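Local structure of cysteine protease (Listeria monocytogenes, 5HU4) at residues G5-P10 / A104-I109; T33-Q38 / N44-G49; R53-L58 / D112-T117. The protein cleaves the C-terminal sorting signal of surface proteins and, through a thioester intermediate, transfers them covalently to the bacterial cell wall. All blocks are in the same frame, centred on the assembly; numbering follows the deposited sequence.

How the contacts relate
All three contacts belong to the sortase beta-barrel. Contact 1 lies in its buried interior, its centre about 3 Å from that of the chain, where strand 3-9 faces strand 105-111. Contact 2, its centre about 10 Å away, packs the loop after strand 31-33 on strand 44-48, which neighbours strand 105-111, joined to it by a probable hydrogen bond, Leu47 N to Thr107 O (2.7 Å). Contact 3 is at the surface, about 18 and 20 Å from the other two centres. Along the chain contact 2 is nested within contact 1, with which contact 3 alternates. Contact 3's segments follow strands 44-48 and 105-111, which lead from the core to the active-site rim with His50 and Cys111.

Contact 1: residues G5-P10 / A104-I109; sequences GSIAVP and ARITLI
With both chi1 and chi2 close to 180° (-180° and -173°), Ile7 stretches its CG1-CD1 arm straight from strand 3-9 toward strand 105-111. Leu108 answers with CG turned away from its own carbonyl carbon (chi1 -53°), and the two side chains meet tip to tip, Ile7 CD1 lying 3.6 Å from Leu108 CD2. The same Ile7 methyl also reaches Ile106 CD1 at 3.9 Å, there with the side chains set obliquely, so a single carbon serves two residues of the facing strand. Further along, Val9 CG2 comes to 4.2 Å from Leu108 CD1, a methyl that also lies near Ile7 CD1. These contacts are purely apolar and all four side chains are buried. The strand segments are 11.2 Å apart at closest approach and run at 79° to one another, a separation spanned by side chains rather than by backbone pairing. Leu47 and Ile71 touch Ile7, Ile106 and Leu108 alike, bringing strands 44-48 and 70-74 into the same apolar cluster. Nearly perpendicular strands that meet through branched aliphatic side chains across the interior form part of the hydrophobic core of the sortase beta-barrel.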
# COMPACT_ATOMS: atom_id res chain seq x y z
N GLY A 5 -2.75 2.80 -10.77
CA GLY A 5 -4.01 2.57 -10.08
C GLY A 5 -4.11 3.27 -8.74
O GLY A 5 -3.46 4.29 -8.52
N SER A 6 -4.93 2.72 -7.86
CA SER A 6 -5.16 3.33 -6.55
C SER A 6 -5.12 2.30 -5.42
O SER A 6 -5.36 1.11 -5.63
CB SER A 6 -6.51 4.05 -6.53
OG SER A 6 -6.52 5.14 -7.43
N ILE A 7 -4.81 2.78 -4.22
CA ILE A 7 -4.88 1.96 -3.02
C ILE A 7 -5.64 2.71 -1.94
O ILE A 7 -5.50 3.93 -1.80
CB ILE A 7 -3.48 1.56 -2.50
CG1 ILE A 7 -3.60 0.69 -1.24
CG2 ILE A 7 -2.62 2.79 -2.23
CD1 ILE A 7 -2.29 0.39 -0.58
N ALA A 8 -6.47 2.00 -1.18
CA ALA A 8 -7.26 2.64 -0.14
C ALA A 8 -7.33 1.82 1.14
O ALA A 8 -7.56 0.61 1.11
CB ALA A 8 -8.66 2.91 -0.66
N VAL A 9 -7.11 2.49 2.26
CA VAL A 9 -7.31 1.89 3.58
C VAL A 9 -8.26 2.78 4.38
O VAL A 9 -7.82 3.68 5.10
CB VAL A 9 -5.98 1.72 4.34
CG1 VAL A 9 -6.17 0.77 5.50
CG2 VAL A 9 -4.89 1.22 3.41
N PRO A 10 -9.57 2.52 4.26
CA PRO A 10 -10.63 3.36 4.83
C PRO A 10 -10.62 3.47 6.35
O PRO A 10 -11.15 4.44 6.89
CB PRO A 10 -11.91 2.68 4.34
CG PRO A 10 -11.51 1.27 4.07
CD PRO A 10 -10.11 1.35 3.55
N ALA A 104 -0.95 -14.83 -2.21
CA ALA A 104 -1.28 -13.49 -2.70
C ALA A 104 -1.38 -12.53 -1.52
O ALA A 104 -2.20 -12.71 -0.62
CB ALA A 104 -2.58 -13.52 -3.48
N ARG A 105 -0.52 -11.51 -1.52
CA ARG A 105 -0.46 -10.58 -0.40
C ARG A 105 -0.08 -9.17 -0.83
O ARG A 105 0.50 -8.97 -1.90
CB ARG A 105 0.53 -11.07 0.65
CG ARG A 105 1.95 -11.18 0.13
CD ARG A 105 2.97 -11.24 1.25
NE ARG A 105 2.78 -12.43 2.09
CZ ARG A 105 3.37 -12.60 3.27
NH1 ARG A 105 4.17 -11.66 3.76
NH2 ARG A 105 3.15 -13.70 3.97
N ILE A 106 -0.40 -8.20 0.02
CA ILE A 106 0.05 -6.83 -0.18
C ILE A 106 0.94 -6.43 1.00
O ILE A 106 0.71 -6.84 2.14
CB ILE A 106 -1.14 -5.84 -0.32
CG1 ILE A 106 -0.65 -4.48 -0.81
CG2 ILE A 106 -1.92 -5.72 0.98
CD1 ILE A 106 -1.77 -3.48 -1.04
N THR A 107 1.98 -5.66 0.71
CA THR A 107 2.93 -5.26 1.74
C THR A 107 3.13 -3.75 1.76
O THR A 107 3.77 -3.18 0.87
CB THR A 107 4.30 -5.94 1.54
OG1 THR A 107 4.12 -7.37 1.48
CG2 THR A 107 5.24 -5.60 2.68
N LEU A 108 2.57 -3.10 2.77
CA LEU A 108 2.67 -1.65 2.90
C LEU A 108 3.86 -1.26 3.76
O LEU A 108 4.01 -1.74 4.88
CB LEU A 108 1.38 -1.07 3.49
CG LEU A 108 0.09 -1.47 2.77
CD1 LEU A 108 -1.09 -0.65 3.28
CD2 LEU A 108 0.24 -1.32 1.27
N ILE A 109 4.72 -0.39 3.23
CA ILE A 109 5.95 -0.01 3.91
C ILE A 109 6.09 1.50 4.07
O ILE A 109 5.96 2.25 3.10
CB ILE A 109 7.19 -0.55 3.16
CG1 ILE A 109 7.06 -2.06 2.94
CG2 ILE A 109 8.46 -0.22 3.93
CD1 ILE A 109 8.24 -2.66 2.21

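Contact 2: residues T33-Q38 / N44-G49; sequences TMRSDQ and NYPLAG
Gln38 reaches across to strand 44-48 from the loop that follows strand 31-33. Its CB lies 3.9 Å from Asn44 O and also sits over one face of the Arg35 guanidinium. A chi1 of 68° sets CG between the backbone N and the carbonyl carbon, from where it passes the Tyr45 ring at 3.7 Å from CE1. Beyond CG the chain is extended and ends in an amide standing at 80° to that ring. NE2 is centred 3.1 Å above the ring face and donates to Pro46 O (2.9 Å, 156°), which lies in the amide plane, although the nitrogen stands above the plane of the proline carbonyl. OE1 accepts from Met34 N and Arg35 N of its own loop, while NE2 makes the link across, so the one amide joins the loop to strand 44-48, the antiparallel neighbour of strand 31-33 in the sortase beta-barrel. OE1 also rests 3.3 Å from Pro46 CG. Arg35 grips Asp37 side-on through NE and NH2, while NH1 makes a weak bond to Asn44 O (3.3 Å) and is also hydrogen-bonded to Ile98 O. At the far end, Met34 CE packs on Ala48 CB at 3.7 Å.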
# COMPACT_ATOMS: atom_id res chain seq x y z
N THR A 33 5.30 1.30 -6.23
CA THR A 33 5.72 -0.09 -6.37
C THR A 33 7.21 -0.21 -6.08
O THR A 33 7.97 0.74 -6.29
CB THR A 33 5.42 -0.63 -7.78
OG1 THR A 33 6.19 0.10 -8.74
CG2 THR A 33 3.94 -0.49 -8.10
N MET A 34 7.64 -1.38 -5.61
CA MET A 34 9.02 -1.55 -5.18
C MET A 34 9.78 -2.59 -6.00
O MET A 34 11.01 -2.66 -5.93
CB MET A 34 9.05 -1.92 -3.69
CG MET A 34 8.58 -0.80 -2.79
SD MET A 34 8.69 -1.20 -1.04
CE MET A 34 10.20 -0.34 -0.60
N ARG A 35 9.05 -3.40 -6.76
CA ARG A 35 9.69 -4.30 -7.72
C ARG A 35 9.12 -4.07 -9.12
O ARG A 35 7.93 -3.77 -9.27
CB ARG A 35 9.51 -5.77 -7.32
CG ARG A 35 9.86 -6.09 -5.88
CD ARG A 35 10.09 -7.58 -5.70
NE ARG A 35 9.20 -8.38 -6.54
CZ ARG A 35 8.00 -8.80 -6.17
NH1 ARG A 35 7.53 -8.51 -4.96
NH2 ARG A 35 7.26 -9.52 -7.00
N SER A 36 9.97 -4.20 -10.13
CA SER A 36 9.57 -4.00 -11.51
C SER A 36 8.57 -5.05 -11.98
O SER A 36 7.82 -4.84 -12.93
CB SER A 36 10.80 -4.00 -12.43
OG SER A 36 11.40 -5.29 -12.45
N ASP A 37 8.55 -6.19 -11.29
CA ASP A 37 7.82 -7.36 -11.76
C ASP A 37 6.48 -7.60 -11.06
O ASP A 37 5.68 -8.40 -11.54
CB ASP A 37 8.69 -8.60 -11.59
CG ASP A 37 8.85 -9.02 -10.14
OD1 ASP A 37 9.68 -8.41 -9.43
OD2 ASP A 37 8.12 -9.94 -9.71
N GLN A 38 6.25 -6.92 -9.95
CA GLN A 38 5.08 -7.21 -9.12
C GLN A 38 3.76 -6.99 -9.86
O GLN A 38 3.62 -6.06 -10.66
CB GLN A 38 5.11 -6.37 -7.83
CG GLN A 38 4.93 -4.88 -8.03
CD GLN A 38 5.14 -4.10 -6.74
OE1 GLN A 38 6.28 -3.94 -6.29
NE2 GLN A 38 4.06 -3.63 -6.14
N ASN A 44 3.39 -11.24 -3.92
CA ASN A 44 3.51 -10.09 -3.03
C ASN A 44 3.49 -8.79 -3.82
O ASN A 44 4.19 -8.65 -4.82
CB ASN A 44 4.78 -10.18 -2.19
CG ASN A 44 4.90 -9.05 -1.19
OD1 ASN A 44 3.90 -8.42 -0.82
ND2 ASN A 44 6.12 -8.78 -0.74
N TYR A 45 2.68 -7.84 -3.36
CA TYR A 45 2.61 -6.53 -4.00
C TYR A 45 3.07 -5.45 -3.02
O TYR A 45 2.25 -4.80 -2.38
CB TYR A 45 1.19 -6.24 -4.48
CG TYR A 45 1.10 -5.11 -5.48
CD1 TYR A 45 1.33 -5.33 -6.83
CD2 TYR A 45 0.78 -3.82 -5.08
CE1 TYR A 45 1.24 -4.30 -7.75
CE2 TYR A 45 0.69 -2.79 -5.99
CZ TYR A 45 0.93 -3.03 -7.32
OH TYR A 45 0.84 -2.00 -8.23
N PRO A 46 4.39 -5.27 -2.91
CA PRO A 46 4.95 -4.29 -1.96
C PRO A 46 4.75 -2.85 -2.42
O PRO A 46 4.97 -2.54 -3.59
CB PRO A 46 6.44 -4.66 -1.93
CG PRO A 46 6.70 -5.24 -3.27
CD PRO A 46 5.45 -5.97 -3.66
N LEU A 47 4.33 -1.99 -1.50
CA LEU A 47 4.14 -0.58 -1.80
C LEU A 47 4.80 0.29 -0.74
O LEU A 47 4.65 0.04 0.46
CB LEU A 47 2.64 -0.25 -1.89
CG LEU A 47 1.90 -0.78 -3.12
CD1 LEU A 47 0.40 -0.63 -2.94
CD2 LEU A 47 2.38 -0.06 -4.37
N ALA A 48 5.53 1.30 -1.19
CA ALA A 48 6.18 2.24 -0.28
C ALA A 48 5.47 3.59 -0.30
O ALA A 48 5.02 4.05 -1.35
CB ALA A 48 7.65 2.40 -0.64
N GLY A 49 5.37 4.21 0.86
CA GLY A 49 4.76 5.52 0.99
C GLY A 49 5.43 6.30 2.10
O GLY A 49 5.61 5.78 3.20

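Contact 3: residues R53-L58 / D112-T117; sequences RDESML and DKPTET
Pro114 meets Arg53 and Glu55 at the rim of the sortase active site, where the loop after strand 44-48 comes up to the loop after strand 105-111. The Pro114 side chain is about 7 Å from those of both His50, the proton donor/acceptor, and Cys111, which forms the acyl-thioester intermediate. Between the loops the contact is van der Waals packing on the proline ring. Pro114 CB rests 3.6 Å from Arg53 N, and Pro114 CG lies 3.9 Å from Arg53 CD, the two side chains running side by side and pointing the same way. Glu55 comes in at about a right angle, bringing OE2 to 3.8 Å from Pro114 CG. Charge pairing stays within segment 53-58: Arg53 NH1 and Glu55 OE2 form a salt bridge of 3.1 Å, with the carboxylate carbon at the guanidinium edge. A bend at chi2 in each chain (60° in Arg53, -65° in Glu55) folds them toward this meeting beside the proline. The other glutamate oxygen, OE1, is hydrogen-bonded to His51 NE2, so both carboxylate oxygens have partners. The remaining hydrogen bonds shape each loop separately. Asp54 to Met57 is a type I beta turn, closed by Met57 N to Asp54 O, and Ser56 OG donates to Asp54 OD1 from above the carboxylate plane. In the other loop Thr117 OG1 donates to the syn lone pair of Asp112 OD1 at 2.8 Å.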
# COMPACT_ATOMS: atom_id res chain seq x y z
N ARG A 53 5.66 14.70 8.26
CA ARG A 53 5.39 15.29 9.57
C ARG A 53 3.88 15.42 9.77
O ARG A 53 3.36 15.17 10.85
CB ARG A 53 6.06 16.66 9.71
CG ARG A 53 5.98 17.24 11.11
CD ARG A 53 6.65 16.32 12.11
NE ARG A 53 6.21 16.57 13.48
CZ ARG A 53 5.21 15.92 14.07
NH1 ARG A 53 4.54 14.98 13.41
NH2 ARG A 53 4.87 16.22 15.32
N ASP A 54 3.19 15.81 8.70
CA ASP A 54 1.73 15.77 8.68
C ASP A 54 1.32 14.30 8.64
O ASP A 54 1.38 13.66 7.59
CB ASP A 54 1.18 16.54 7.49
CG ASP A 54 -0.34 16.59 7.47
OD1 ASP A 54 -0.97 16.12 8.45
OD2 ASP A 54 -0.91 17.11 6.49
N GLU A 55 0.91 13.78 9.79
CA GLU A 55 0.64 12.35 9.95
C GLU A 55 -0.52 11.85 9.09
O GLU A 55 -0.73 10.64 8.96
CB GLU A 55 0.35 12.04 11.42
CG GLU A 55 1.44 12.50 12.38
CD GLU A 55 2.75 11.78 12.16
OE1 GLU A 55 2.78 10.54 12.30
OE2 GLU A 55 3.76 12.46 11.86
N SER A 56 -1.28 12.77 8.50
CA SER A 56 -2.43 12.41 7.69
C SER A 56 -2.05 12.17 6.23
O SER A 56 -2.86 11.68 5.44
CB SER A 56 -3.50 13.50 7.77
OG SER A 56 -3.00 14.74 7.29
N MET A 57 -0.81 12.50 5.88
CA MET A 57 -0.36 12.41 4.49
C MET A 57 0.19 11.04 4.12
O MET A 57 0.83 10.38 4.94
CB MET A 57 0.71 13.47 4.22
CG MET A 57 0.26 14.89 4.49
SD MET A 57 -0.47 15.70 3.05
CE MET A 57 0.97 15.85 1.99
N LEU A 58 -0.08 10.63 2.88
CA LEU A 58 0.49 9.42 2.29
C LEU A 58 0.30 8.17 3.15
O LEU A 58 -0.83 7.76 3.42
CB LEU A 58 1.98 9.64 2.00
CG LEU A 58 2.27 10.81 1.06
CD1 LEU A 58 3.77 11.02 0.88
CD2 LEU A 58 1.59 10.60 -0.29
N ASP A 112 8.85 4.62 10.37
CA ASP A 112 8.14 4.63 11.65
C ASP A 112 8.11 6.03 12.25
O ASP A 112 7.40 6.28 13.23
CB ASP A 112 8.78 3.64 12.63
CG ASP A 112 10.10 4.14 13.18
OD1 ASP A 112 10.93 4.65 12.40
OD2 ASP A 112 10.32 4.01 14.41
N LYS A 113 8.87 6.94 11.66
CA LYS A 113 8.90 8.34 12.08
C LYS A 113 8.92 9.27 10.86
O LYS A 113 9.33 8.85 9.77
CB LYS A 113 10.11 8.63 12.97
CG LYS A 113 10.51 7.51 13.91
CD LYS A 113 11.81 7.83 14.63
CE LYS A 113 11.55 8.36 16.03
NZ LYS A 113 10.68 7.44 16.81
N PRO A 114 8.47 10.52 11.03
CA PRO A 114 8.61 11.51 9.96
C PRO A 114 10.03 12.06 9.86
O PRO A 114 10.39 12.67 8.85
CB PRO A 114 7.63 12.61 10.38
CG PRO A 114 7.55 12.50 11.85
CD PRO A 114 7.67 11.03 12.16
N THR A 115 10.83 11.85 10.90
CA THR A 115 12.24 12.25 10.88
C THR A 115 13.09 11.13 10.30
O THR A 115 12.56 10.09 9.91
CB THR A 115 12.75 12.61 12.28
OG1 THR A 115 12.28 11.64 13.23
CG2 THR A 115 12.25 13.99 12.70
N GLU A 116 14.40 11.35 10.23
CA GLU A 116 15.30 10.34 9.69
C GLU A 116 15.34 9.12 10.59
O GLU A 116 15.48 9.23 11.81
CB GLU A 116 16.71 10.91 9.50
CG GLU A 116 17.15 11.04 8.04
CD GLU A 116 16.80 9.83 7.19
OE1 GLU A 116 16.93 8.68 7.68
OE2 GLU A 116 16.38 10.02 6.03
N THR A 117 15.21 7.94 9.97
CA THR A 117 15.14 6.70 10.73
C THR A 117 15.57 5.51 9.88
O THR A 117 15.37 5.49 8.67
CB THR A 117 13.73 6.45 11.27
OG1 THR A 117 13.69 5.20 11.96
CG2 THR A 117 12.71 6.45 10.14